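Local coordinates for AlgW protein (Pseudomonas aeruginosa, PDB 7CO3), which is an HtrA-type protein of the S1C peptidase family, probably a serine endopeptidase, with a trypsin-like protease domain followed by a PDZ domain, at residues L69-M74 against E103-S108. The protein carries 1 engineered substitution. Sequence-based numbering, arbitrary orientation.
Sequences LYTTKM and ESSLGS
Leu106 meets the Tyr70 ring at its edge, near the ring plane: its CD1 sits 3.4 Å from Tyr70 CD1, while CG lies about equally far from Tyr70 CD1 and CE1. Thr72 CG2 and Ser104 CB, farther along the same face, approach only loosely.

On the other face two hydroxyls meet. Thr71 OG1 and Ser105 OG are 2.9 Å apart; each lies between its own backbone N and carbonyl carbon (chi1 65° and 47°), which brings the two oxygens close to each other. One water is hydrogen-bonded to both, modelled 2.5 Å from Thr71 OG1 and as near to Ser105 OG; both distances are unusually short, so its exact position is doubtful. Leu69 follows on that face, laying CD1 against the backbone of Ser108, 3.5 Å from Ser108 O; opposite Leu69 stands Gly107, with no side chain.

Between the two faces the backbones pair antiparallel. Thr71 N to Ser105 O is nearly straight (176°) and is returned by Ser105 N to Thr71 O. Leu69 N reaches Gly107 O from well above the carbonyl plane, and the return bond, Gly107 N to Leu69 O, is weak. Past the threonines, Lys73 N bonds Glu103 O at 2.7 Å, although Lys73 and Met74 are poorly ordered.

The two strands, 66-72 and 104-113, are neighbours in the six-stranded antiparallel barrel of the trypsin-like domain. Strand 130-134 flanks 66-72 on its other side and closes the barrel, with Tyr70 bonded through its backbone to Ile132, while Leu69 also packs on Val124 and Thr125 of helix 122-125.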
loop_
_atom_site.group_PDB
_atom_site.type_symbol
_atom_site.label_atom_id
_atom_site.label_comp_id
_atom_site.label_asym_id
_atom_site.label_seq_id
_atom_site.Cartn_x
_atom_site.Cartn_y
_atom_site.Cartn_z
ATOM N N LEU B 69 16.761 -8.041 -14.099
ATOM C CA LEU B 69 17.639 -9.199 -14.013
ATOM C C LEU B 69 16.793 -10.463 -14.151
ATOM O O LEU B 69 15.760 -10.598 -13.477
ATOM C CB LEU B 69 18.398 -9.250 -12.678
ATOM C CG LEU B 69 19.565 -8.285 -12.358
ATOM C CD1 LEU B 69 20.308 -8.769 -11.140
ATOM C CD2 LEU B 69 20.566 -8.068 -13.542
ATOM N N TYR B 70 17.248 -11.379 -15.016
ATOM C CA TYR B 70 16.680 -12.714 -15.211
ATOM C C TYR B 70 17.806 -13.712 -15.045
ATOM O O TYR B 70 18.751 -13.703 -15.838
ATOM C CB TYR B 70 16.044 -12.871 -16.597
ATOM C CG TYR B 70 15.071 -11.785 -16.927
ATOM C CD1 TYR B 70 13.819 -11.739 -16.316
ATOM C CD2 TYR B 70 15.403 -10.782 -17.818
ATOM C CE1 TYR B 70 12.921 -10.731 -16.594
ATOM C CE2 TYR B 70 14.519 -9.767 -18.106
ATOM C CZ TYR B 70 13.284 -9.743 -17.495
ATOM O OH TYR B 70 12.416 -8.738 -17.790
ATOM N N THR B 71 17.705 -14.558 -14.018
ATOM C CA THR B 71 18.758 -15.480 -13.630
ATOM C C THR B 71 18.248 -16.917 -13.732
ATOM O O THR B 71 17.088 -17.206 -13.412
ATOM C CB THR B 71 19.283 -15.179 -12.203
ATOM O OG1 THR B 71 18.260 -15.412 -11.216
ATOM C CG2 THR B 71 19.740 -13.745 -12.094
ATOM N N THR B 72 19.115 -17.809 -14.208
ATOM C CA THR B 72 18.824 -19.235 -14.252
ATOM C C THR B 72 19.848 -19.969 -13.408
ATOM O O THR B 72 21.039 -19.650 -13.454
ATOM C CB THR B 72 18.773 -19.775 -15.680
ATOM O OG1 THR B 72 19.879 -19.252 -16.418
ATOM C CG2 THR B 72 17.502 -19.333 -16.360
ATOM N N LYS B 73 19.356 -20.936 -12.629
ATOM C CA LYS B 73 20.086 -21.620 -11.568
ATOM C C LYS B 73 19.539 -23.039 -11.470
ATOM O O LYS B 73 18.528 -23.369 -12.086
ATOM C CB LYS B 73 19.916 -20.883 -10.228
ATOM C CG LYS B 73 20.771 -21.410 -9.088
ATOM C CD LYS B 73 20.146 -21.140 -7.730
ATOM C CE LYS B 73 21.209 -21.119 -6.631
ATOM N NZ LYS B 73 22.019 -22.367 -6.563
ATOM N N MET B 74 20.212 -23.889 -10.701
ATOM C CA MET B 74 19.684 -25.233 -10.450
ATOM C C MET B 74 19.191 -25.381 -9.011
ATOM O O MET B 74 19.854 -24.948 -8.066
ATOM C CB MET B 74 20.739 -26.304 -10.766
ATOM C CG MET B 74 20.963 -26.501 -12.261
ATOM S SD MET B 74 19.619 -27.414 -13.056
ATOM C CE MET B 74 19.323 -28.699 -11.841
ATOM N N GLU B 103 14.496 -22.550 -10.789
ATOM C CA GLU B 103 15.502 -22.604 -11.847
ATOM C C GLU B 103 15.602 -21.310 -12.641
ATOM O O GLU B 103 16.673 -20.958 -13.116
ATOM C CB GLU B 103 15.225 -23.763 -12.797
ATOM C CG GLU B 103 16.330 -23.981 -13.820
ATOM C CD GLU B 103 15.824 -24.323 -15.188
ATOM O OE1 GLU B 103 14.596 -24.472 -15.331
ATOM O OE2 GLU B 103 16.657 -24.452 -16.114
ATOM N N SER B 104 14.483 -20.623 -12.828
ATOM C CA SER B 104 14.499 -19.257 -13.329
ATOM C C SER B 104 13.938 -18.328 -12.253
ATOM O O SER B 104 12.982 -18.681 -11.558
ATOM C CB SER B 104 13.702 -19.128 -14.640
ATOM O OG SER B 104 12.313 -19.006 -14.390
ATOM N N SER B 105 14.551 -17.155 -12.098
ATOM C CA SER B 105 14.070 -16.161 -11.145
ATOM C C SER B 105 14.432 -14.765 -11.642
ATOM O O SER B 105 15.191 -14.593 -12.601
ATOM C CB SER B 105 14.617 -16.425 -9.744
ATOM O OG SER B 105 16.001 -16.679 -9.805
ATOM N N LEU B 106 13.874 -13.767 -10.963
ATOM C CA LEU B 106 13.757 -12.399 -11.469
ATOM C C LEU B 106 14.273 -11.435 -10.412
ATOM O O LEU B 106 14.311 -11.762 -9.235
ATOM C CB LEU B 106 12.305 -12.041 -11.762
ATOM C CG LEU B 106 11.773 -12.076 -13.175
ATOM C CD1 LEU B 106 12.222 -13.355 -13.822
ATOM C CD2 LEU B 106 10.270 -12.013 -13.078
ATOM N N GLY B 107 14.596 -10.223 -10.840
ATOM C CA GLY B 107 15.096 -9.215 -9.923
ATOM C C GLY B 107 15.381 -7.931 -10.670
ATOM O O GLY B 107 14.941 -7.744 -11.805
ATOM N N SER B 108 16.077 -7.016 -9.989
ATOM C CA SER B 108 16.464 -5.752 -10.587
ATOM C C SER B 108 17.934 -5.486 -10.255
ATOM O O SER B 108 18.553 -6.223 -9.494
ATOM C CB SER B 108 15.592 -4.592 -10.079
ATOM O OG SER B 108 14.223 -4.992 -10.016
HETATM O O HOH W 1 16.993 -14.494 -9.224
#